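Local coordinates for Ycf54-like protein (Synechocystis sp. PCC 6803, PDB 5M2P), which probably acts as a component of the Mg-protoporphyrin IX monomethylester cyclase, which forms protochlorophyllide on the way to chlorophyll, at residues Y7-A12 with P55-A60; Q14-E19 with E87-G92; P49-A54 with A70-N75. All coordinates share one frame; numbering follows the deposited sequence. Where two conformers were deposited one is given.

All three contacts gather round one four-stranded antiparallel sheet. Contacts 1 and 3 are buried and lie about 6 Å apart, centre to centre. They use the adjacent strands 5-13 and 68-73 and pack on the same side of the sheet, where Tyr9, Phe51 and Leu57 meet one another. Contact 2 is a surface contact, about 13 Å from either of the others by centres. It joins helix 14-18, which follows strand 5-13, to the turn before strand 90-96. None of the three has a hydrogen bond across it. The buried pair rest on aliphatic groups packed against aromatic side chains, the Tyr9 hydroxyl included; contact 2 rests on an edge-to-face aromatic pair, a CH-pi contact and a backbone carbonyl over a ring.

Contact 1: Y7-A12 with P55-A60; sequences YYYALA and PELAEA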
loop_
_atom_site.group_PDB
_atom_site.type_symbol
_atom_site.label_atom_id
_atom_site.label_comp_id
_atom_site.label_asym_id
_atom_site.label_seq_id
_atom_site.Cartn_x
_atom_site.Cartn_y
_atom_site.Cartn_z
ATOM N N TYR A 7 -9.723 0.415 2.230
ATOM C CA TYR A 7 -8.326 0.638 1.945
ATOM C C TYR A 7 -8.012 0.241 0.526
ATOM O O TYR A 7 -8.489 -0.784 0.025
ATOM C CB TYR A 7 -7.428 -0.184 2.893
ATOM C CG TYR A 7 -7.557 0.274 4.325
ATOM C CD1 TYR A 7 -8.637 -0.106 5.119
ATOM C CD2 TYR A 7 -6.618 1.129 4.882
ATOM C CE1 TYR A 7 -8.785 0.380 6.412
ATOM C CE2 TYR A 7 -6.758 1.610 6.174
ATOM C CZ TYR A 7 -7.848 1.232 6.929
ATOM O OH TYR A 7 -7.984 1.718 8.217
ATOM N N TYR A 8 -7.200 1.061 -0.141
ATOM C CA TYR A 8 -6.773 0.826 -1.498
ATOM C C TYR A 8 -5.287 0.543 -1.446
ATOM O O TYR A 8 -4.585 1.142 -0.632
ATOM C CB TYR A 8 -7.058 2.077 -2.372
ATOM C CG TYR A 8 -8.488 2.480 -2.314
ATOM C CD1 TYR A 8 -9.428 1.865 -3.121
ATOM C CD2 TYR A 8 -8.925 3.420 -1.402
ATOM C CE1 TYR A 8 -10.765 2.187 -3.016
ATOM C CE2 TYR A 8 -10.261 3.749 -1.282
ATOM C CZ TYR A 8 -11.186 3.119 -2.082
ATOM O OH TYR A 8 -12.523 3.432 -1.980
ATOM N N TYR A 9 -4.793 -0.328 -2.326
ATOM C CA TYR A 9 -3.392 -0.680 -2.300
ATOM C C TYR A 9 -2.803 -0.780 -3.692
ATOM O O TYR A 9 -3.488 -1.111 -4.668
ATOM C CB TYR A 9 -3.124 -1.991 -1.520
ATOM C CG TYR A 9 -3.632 -3.239 -2.201
ATOM C CD1 TYR A 9 -2.877 -3.876 -3.187
ATOM C CD2 TYR A 9 -4.901 -3.747 -1.935
ATOM C CE1 TYR A 9 -3.361 -4.978 -3.857
ATOM C CE2 TYR A 9 -5.384 -4.879 -2.579
ATOM C CZ TYR A 9 -4.616 -5.484 -3.559
ATOM O OH TYR A 9 -5.107 -6.569 -4.234
ATOM N N ALA A 10 -1.493 -0.544 -3.708
ATOM C CA ALA A 10 -0.622 -0.857 -4.835
ATOM C C ALA A 10 0.504 -1.736 -4.275
ATOM O O ALA A 10 1.237 -1.294 -3.406
ATOM C CB ALA A 10 -0.059 0.428 -5.445
ATOM N N LEU A 11 0.609 -2.958 -4.778
ATOM C CA LEU A 11 1.587 -3.932 -4.309
ATOM C C LEU A 11 2.710 -4.076 -5.316
ATOM O O LEU A 11 2.458 -4.290 -6.491
ATOM C CB LEU A 11 0.894 -5.270 -4.140
ATOM C CG LEU A 11 1.748 -6.362 -3.498
ATOM C CD1 LEU A 11 1.847 -6.171 -2.009
ATOM C CD2 LEU A 11 1.128 -7.703 -3.790
ATOM N N ALA A 12 3.934 -3.946 -4.839
ATOM C CA ALA A 12 5.131 -4.045 -5.635
ATOM C C ALA A 12 6.036 -5.138 -5.048
ATOM O O ALA A 12 5.876 -5.543 -3.900
ATOM C CB ALA A 12 5.900 -2.732 -5.552
ATOM N N PRO A 55 -8.697 -14.110 2.368
ATOM C CA PRO A 55 -9.250 -14.874 1.258
ATOM C C PRO A 55 -9.716 -14.032 0.074
ATOM O O PRO A 55 -9.588 -14.480 -1.067
ATOM C CB PRO A 55 -10.395 -15.638 1.894
ATOM C CG PRO A 55 -10.047 -15.734 3.338
ATOM C CD PRO A 55 -9.263 -14.512 3.672
ATOM N N GLU A 56 -10.193 -12.825 0.344
ATOM C CA GLU A 56 -10.679 -11.965 -0.711
ATOM C C GLU A 56 -9.554 -11.475 -1.615
ATOM O O GLU A 56 -9.827 -10.977 -2.708
ATOM C CB GLU A 56 -11.448 -10.788 -0.110
ATOM C CG GLU A 56 -10.561 -9.791 0.637
ATOM C CD GLU A 56 -11.282 -8.874 1.584
ATOM O OE1 GLU A 56 -11.736 -7.828 1.116
ATOM O OE2 GLU A 56 -11.351 -9.174 2.773
ATOM N N LEU A 57 -8.298 -11.627 -1.176
ATOM C CA LEU A 57 -7.133 -11.192 -1.929
ATOM C C LEU A 57 -6.341 -12.377 -2.507
ATOM O O LEU A 57 -5.188 -12.260 -2.928
ATOM C CB LEU A 57 -6.287 -10.235 -1.084
ATOM C CG LEU A 57 -7.047 -8.962 -0.617
ATOM C CD1 LEU A 57 -6.095 -8.006 0.051
ATOM C CD2 LEU A 57 -7.744 -8.234 -1.770
ATOM N N ALA A 58 -6.988 -13.540 -2.582
ATOM C CA ALA A 58 -6.296 -14.722 -3.034
ATOM C C ALA A 58 -5.702 -14.569 -4.431
ATOM O O ALA A 58 -4.622 -15.085 -4.686
ATOM C CB ALA A 58 -7.230 -15.910 -2.996
ATOM N N GLU A 59 -6.401 -13.901 -5.342
ATOM C CA GLU A 59 -5.912 -13.705 -6.716
ATOM C C GLU A 59 -4.638 -12.870 -6.689
ATOM O O GLU A 59 -3.658 -13.171 -7.346
ATOM C CB GLU A 59 -6.967 -13.007 -7.601
ATOM C CG GLU A 59 -6.471 -12.639 -8.999
ATOM C CD GLU A 59 -7.443 -11.786 -9.788
ATOM O OE1 GLU A 59 -8.645 -11.774 -9.474
ATOM O OE2 GLU A 59 -6.993 -11.125 -10.744
ATOM N N ALA A 60 -4.666 -11.796 -5.919
ATOM C CA ALA A 60 -3.486 -10.953 -5.767
ATOM C C ALA A 60 -2.302 -11.724 -5.205
ATOM O O ALA A 60 -1.187 -11.620 -5.711
ATOM C CB ALA A 60 -3.778 -9.730 -4.909
#
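Tyr9 reaches from strand 5-13 to Leu57 and Ala60 at the start of helix 58-63. This is sheet-to-helix packing, made almost wholly by one long side chain.

The apolar part is the ring against a leucine. Tyr9 CE2 lies 4.1 Å from Leu57 CD1, and the other methyl, CD2, is at nearly the same range. CD1 approaches the ring obliquely. The two side chains run alongside each other in opposite directions. Both leucine methyls lie near CE2, and CD2 also near OH.

The second kind of contact is made by the phenol oxygen. Tyr9 OH comes to 3.5 Å from Ala60 CB and to 4.0 Å from Leu57 CD2. Both are van der Waals contacts with methyl groups. No hydrogen bond crosses between the segments.

The first torsion of Tyr9 (chi1 70°) puts CG between its backbone N and carbonyl carbon. From there the ring extends from the sheet toward the helix. Leu57 holds the N-cap position, and its side chain turns back toward the strand.

Phe51 also meets the Tyr9 ring and touches Leu57. On the sheet, strand 5-13 runs between strands 68-73 and 90-96, with Phe94 of the latter against Tyr9.

Contact 2: Q14-E19 with E87-G92; sequences QKFLLE and EYVLTG
Phe16 of the short helix 14-18 meets Tyr88 in a T-shaped (edge-to-face) aromatic pair. Tyr88 is the centre of an inverse gamma turn, between helix 76-86 and strand 90-96. The contact therefore ties the helix after the first strand to the connection leading into the last one.

From Phe16 CB the side chain heads toward the turn, with CG anti to the backbone N (chi1 171°). On one branch, CD1 lies 4.1 Å from Tyr88 CD2, where the tyrosine edge points at the phenylalanine face. The ring planes stand at 73° and the centroids are 5.7 Å apart. Next along this branch, CE1 is 3.9 Å from Tyr88 CB. That carbon sits over the Phe16 face and makes a CH-pi contact, 4.2 Å from the ring centroid and 24° off the normal.

On the other branch, CD2 passes near the Tyr88 carbonyl, and CE2 also approaches Val89 CG1 more loosely. At the tip, CZ is near both CB and O of Tyr88. Leu86 of helix 76-86 also touches Phe16. Tyr88 O sits over the same face of the Phe16 ring as CB, displaced toward the rim, 3.6 Å from Phe16 CE2.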
loop_
_atom_site.group_PDB
_atom_site.type_symbol
_atom_site.label_atom_id
_atom_site.label_comp_id
_atom_site.label_asym_id
_atom_site.label_seq_id
_atom_site.Cartn_x
_atom_site.Cartn_y
_atom_site.Cartn_z
ATOM N N GLN A 14 9.728 -5.856 -3.455
ATOM C CA GLN A 14 10.732 -5.062 -2.756
ATOM C C GLN A 14 11.845 -4.615 -3.707
ATOM O O GLN A 14 12.285 -3.493 -3.651
ATOM C CB GLN A 14 11.250 -5.838 -1.543
ATOM C CG GLN A 14 10.121 -5.981 -0.503
ATOM C CD GLN A 14 10.522 -6.807 0.690
ATOM O OE1 GLN A 14 11.713 -6.910 1.017
ATOM N NE2 GLN A 14 9.540 -7.401 1.332
ATOM N N LYS A 15 12.255 -5.525 -4.596
ATOM C CA LYS A 15 13.260 -5.242 -5.606
ATOM C C LYS A 15 12.894 -4.031 -6.490
ATOM O O LYS A 15 13.678 -3.109 -6.710
ATOM C CB LYS A 15 13.434 -6.514 -6.457
ATOM C CG LYS A 15 14.476 -6.480 -7.558
ATOM C CD LYS A 15 14.467 -7.795 -8.346
ATOM C CE LYS A 15 15.586 -7.855 -9.390
ATOM N NZ LYS A 15 15.874 -9.246 -9.835
ATOM N N PHE A 16 11.653 -4.020 -6.971
ATOM C CA PHE A 16 11.185 -2.941 -7.825
ATOM C C PHE A 16 11.132 -1.630 -7.100
ATOM O O PHE A 16 11.602 -0.592 -7.599
ATOM C CB PHE A 16 9.815 -3.293 -8.413
ATOM C CG PHE A 16 9.145 -2.145 -9.129
ATOM C CD1 PHE A 16 9.521 -1.803 -10.391
ATOM C CD2 PHE A 16 8.147 -1.421 -8.539
ATOM C CE1 PHE A 16 8.917 -0.766 -11.050
ATOM C CE2 PHE A 16 7.522 -0.385 -9.212
ATOM C CZ PHE A 16 7.950 -0.039 -10.442
ATOM N N LEU A 17 10.526 -1.636 -5.912
ATOM C CA LEU A 17 10.364 -0.380 -5.231
ATOM C C LEU A 17 11.737 0.252 -4.857
ATOM O O LEU A 17 11.888 1.467 -4.807
ATOM C CB LEU A 17 9.451 -0.575 -4.040
ATOM C CG LEU A 17 8.729 0.667 -3.624
ATOM C CD1 LEU A 17 7.834 1.170 -4.734
ATOM C CD2 LEU A 17 7.948 0.348 -2.380
ATOM N N LEU A 18 12.759 -0.588 -4.663
ATOM C CA LEU A 18 14.121 -0.089 -4.432
ATOM C C LEU A 18 14.763 0.612 -5.645
ATOM O O LEU A 18 15.691 1.385 -5.505
ATOM C CB LEU A 18 15.019 -1.235 -3.958
ATOM C CG LEU A 18 14.790 -1.645 -2.511
ATOM C CD1 LEU A 18 15.267 -3.072 -2.292
ATOM C CD2 LEU A 18 15.495 -0.658 -1.588
ATOM N N GLU A 19 14.195 0.371 -6.829
ATOM C CA GLU A 19 14.589 1.075 -8.050
ATOM C C GLU A 19 13.767 2.329 -8.306
ATOM O O GLU A 19 13.864 2.913 -9.378
ATOM C CB GLU A 19 14.455 0.143 -9.261
ATOM C CG GLU A 19 15.316 -1.114 -9.223
ATOM C CD GLU A 19 16.778 -0.821 -8.932
ATOM O OE1 GLU A 19 17.393 -0.146 -9.755
ATOM O OE2 GLU A 19 17.280 -1.195 -7.848
ATOM N N GLU A 87 3.375 2.076 -12.343
ATOM C CA GLU A 87 2.878 1.124 -13.354
ATOM C C GLU A 87 3.021 -0.351 -13.017
ATOM O O GLU A 87 2.034 -1.101 -13.111
ATOM C CB GLU A 87 3.416 1.408 -14.766
ATOM C CG GLU A 87 2.675 2.528 -15.483
ATOM C CD GLU A 87 1.235 2.176 -15.823
ATOM O OE1 GLU A 87 0.903 0.980 -15.918
ATOM O OE2 GLU A 87 0.408 3.099 -16.014
ATOM N N TYR A 88 4.220 -0.774 -12.618
ATOM C CA TYR A 88 4.467 -2.201 -12.350
ATOM C C TYR A 88 4.095 -2.554 -10.890
ATOM O O TYR A 88 4.946 -2.820 -10.041
ATOM C CB TYR A 88 5.907 -2.594 -12.715
ATOM C CG TYR A 88 6.128 -4.084 -12.693
ATOM C CD1 TYR A 88 5.422 -4.913 -13.538
ATOM C CD2 TYR A 88 7.026 -4.674 -11.792
ATOM C CE1 TYR A 88 5.602 -6.282 -13.538
ATOM C CE2 TYR A 88 7.209 -6.050 -11.775
ATOM C CZ TYR A 88 6.489 -6.859 -12.636
ATOM O OH TYR A 88 6.629 -8.234 -12.636
ATOM N N VAL A 89 2.789 -2.496 -10.639
ATOM C CA VAL A 89 2.170 -2.784 -9.368
ATOM C C VAL A 89 0.837 -3.503 -9.600
ATOM O O VAL A 89 0.162 -3.268 -10.605
ATOM C CB VAL A 89 1.922 -1.509 -8.536
ATOM C CG1 VAL A 89 3.227 -0.903 -8.095
ATOM C CG2 VAL A 89 1.080 -0.517 -9.303
ATOM N N LEU A 90 0.454 -4.320 -8.623
ATOM C CA LEU A 90 -0.873 -4.940 -8.563
ATOM C C LEU A 90 -1.731 -4.071 -7.663
ATOM O O LEU A 90 -1.273 -3.650 -6.606
ATOM C CB LEU A 90 -0.776 -6.344 -7.965
ATOM C CG LEU A 90 -0.037 -7.326 -8.859
ATOM C CD1 LEU A 90 0.442 -8.519 -8.035
ATOM C CD2 LEU A 90 -0.913 -7.752 -10.025
ATOM N N THR A 91 -2.952 -3.754 -8.055
ATOM C CA THR A 91 -3.784 -2.863 -7.245
ATOM C C THR A 91 -5.077 -3.546 -6.848
ATOM O O THR A 91 -5.513 -4.524 -7.459
ATOM C CB THR A 91 -4.116 -1.573 -7.978
ATOM O OG1 THR A 91 -4.853 -1.876 -9.158
ATOM C CG2 THR A 91 -2.844 -0.817 -8.342
ATOM N N GLY A 92 -5.688 -3.009 -5.809
ATOM C CA GLY A 92 -6.962 -3.528 -5.336
ATOM C C GLY A 92 -7.432 -2.771 -4.128
ATOM O O GLY A 92 -6.920 -1.695 -3.818
#

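Contact 3: P49-A54 with A70-N75; sequences PAFLNA and AIVSTN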
loop_
_atom_site.group_PDB
_atom_site.type_symbol
_atom_site.label_atom_id
_atom_site.label_comp_id
_atom_site.label_asym_id
_atom_site.label_seq_id
_atom_site.Cartn_x
_atom_site.Cartn_y
_atom_site.Cartn_z
ATOM N N PRO A 49 2.959 -7.065 3.456
ATOM C CA PRO A 49 1.689 -6.872 4.172
ATOM C C PRO A 49 0.916 -8.141 4.520
ATOM O O PRO A 49 0.705 -9.024 3.699
ATOM C CB PRO A 49 0.856 -6.059 3.181
ATOM C CG PRO A 49 1.527 -6.287 1.842
ATOM C CD PRO A 49 2.997 -6.352 2.168
ATOM N N ALA A 50 0.428 -8.180 5.757
ATOM C CA ALA A 50 -0.415 -9.275 6.208
ATOM C C ALA A 50 -1.766 -9.317 5.509
ATOM O O ALA A 50 -2.410 -10.357 5.435
ATOM C CB ALA A 50 -0.627 -9.155 7.697
ATOM N N PHE A 51 -2.227 -8.187 4.978
ATOM C CA PHE A 51 -3.534 -8.208 4.291
ATOM C C PHE A 51 -3.585 -9.170 3.118
ATOM O O PHE A 51 -4.658 -9.642 2.742
ATOM C CB PHE A 51 -4.032 -6.801 3.887
ATOM C CG PHE A 51 -3.266 -6.118 2.759
ATOM C CD1 PHE A 51 -3.333 -6.577 1.449
ATOM C CD2 PHE A 51 -2.553 -4.942 3.002
ATOM C CE1 PHE A 51 -2.685 -5.907 0.414
ATOM C CE2 PHE A 51 -1.885 -4.295 1.970
ATOM C CZ PHE A 51 -1.961 -4.777 0.694
ATOM N N LEU A 52 -2.422 -9.482 2.547
ATOM C CA LEU A 52 -2.370 -10.335 1.386
ATOM C C LEU A 52 -2.828 -11.754 1.668
ATOM O O LEU A 52 -3.120 -12.493 0.729
ATOM C CB LEU A 52 -0.955 -10.321 0.816
ATOM C CG LEU A 52 -0.769 -10.661 -0.647
ATOM C CD1 LEU A 52 -1.697 -9.856 -1.563
ATOM C CD2 LEU A 52 0.695 -10.419 -0.963
ATOM N N ASN A 53 -2.898 -12.136 2.960
ATOM C CA ASN A 53 -3.368 -13.469 3.335
ATOM C C ASN A 53 -4.901 -13.597 3.417
ATOM O O ASN A 53 -5.436 -14.677 3.626
ATOM C CB ASN A 53 -2.782 -13.885 4.685
ATOM C CG ASN A 53 -1.311 -14.180 4.629
ATOM O OD1 ASN A 53 -0.746 -14.458 3.563
ATOM N ND2 ASN A 53 -0.663 -14.076 5.786
ATOM N N ALA A 54 -5.616 -12.500 3.225
ATOM C CA ALA A 54 -7.076 -12.526 3.323
ATOM C C ALA A 54 -7.646 -13.300 2.156
ATOM O O ALA A 54 -7.176 -13.157 1.029
ATOM C CB ALA A 54 -7.646 -11.142 3.335
ATOM N N ALA A 70 3.546 -2.934 -0.004
ATOM C CA ALA A 70 2.387 -2.196 -0.486
ATOM C C ALA A 70 2.436 -0.736 -0.114
ATOM O O ALA A 70 2.828 -0.356 0.994
ATOM C CB ALA A 70 1.101 -2.811 0.076
ATOM N N ILE A 71 1.913 0.086 -1.014
ATOM C CA ILE A 71 1.464 1.420 -0.672
ATOM C C ILE A 71 -0.040 1.315 -0.449
ATOM O O ILE A 71 -0.774 0.833 -1.307
ATOM C CB ILE A 71 1.790 2.455 -1.770
ATOM C CG1 ILE A 71 3.256 2.368 -2.209
ATOM C CG2 ILE A 71 1.449 3.847 -1.280
ATOM C CD1 ILE A 71 4.257 2.549 -1.113
ATOM N N VAL A 72 -0.470 1.712 0.736
ATOM C CA VAL A 72 -1.862 1.577 1.185
ATOM C C VAL A 72 -2.379 2.959 1.495
ATOM O O VAL A 72 -1.689 3.769 2.100
ATOM C CB VAL A 72 -1.915 0.710 2.463
ATOM C CG1 VAL A 72 -3.342 0.549 2.976
ATOM C CG2 VAL A 72 -1.249 -0.622 2.191
ATOM N N SER A 73 -3.632 3.220 1.150
ATOM C CA SER A 73 -4.239 4.485 1.539
ATOM C C SER A 73 -5.735 4.359 1.598
ATOM O O SER A 73 -6.327 3.569 0.866
ATOM C CB SER A 73 -3.898 5.570 0.509
ATOM O OG SER A 73 -4.361 6.845 0.880
ATOM N N THR A 74 -6.374 5.173 2.447
ATOM C CA THR A 74 -7.821 5.335 2.420
ATOM C C THR A 74 -8.263 6.367 1.377
ATOM O O THR A 74 -9.449 6.557 1.197
ATOM C CB THR A 74 -8.362 5.691 3.802
ATOM O OG1 THR A 74 -7.644 6.837 4.273
ATOM C CG2 THR A 74 -8.188 4.509 4.761
ATOM N N ASN A 75 -7.288 6.995 0.712
ATOM C CA ASN A 75 -7.551 7.965 -0.347
ATOM C C ASN A 75 -7.398 7.293 -1.702
ATOM O O ASN A 75 -6.281 7.043 -2.149
ATOM C CB ASN A 75 -6.587 9.145 -0.217
ATOM C CG ASN A 75 -6.786 10.202 -1.287
ATOM O OD1 ASN A 75 -7.475 9.979 -2.283
ATOM N ND2 ASN A 75 -6.178 11.353 -1.087
#
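A 3-10 turn at residues 50-53, in the loop between strand 43-47 and helix 58-63, packs here on strand 68-73, one of the two inner strands of the antiparallel sheet. Phe51 and Pro49, two residues earlier, face the strand, and Ala70 and Val72 point back at them. These two strand residues alternate with Ile71, whose side chain leaves for the other side.

Phe51 reaches the strand with the far end of its ring. CZ touches Ala70 CB at 3.7 Å, and this methyl lies at the ring edge, near its plane. CE2 meets Val72 CG2 at 3.7 Å, an oblique approach in which the two side chains pass in opposite directions. The valine torsion (chi1 180°) sets CG1 anti to the backbone N and leaves CG2 as the branch that meets the ring. Pro49 CG adds a second contact to Ala70, at 3.9 Å from CB. Within the loop, Pro49 CB lies 3.4 Å above one face of the Phe51 ring, toward its rim.

The ring of Phe94, on strand 90-96, also meets Phe51. All four touching residues are buried and the contacts between the segments are apolar, so this join probably owes its stability to close fit and exclusion of water; no hydrogen bond crosses between the segments.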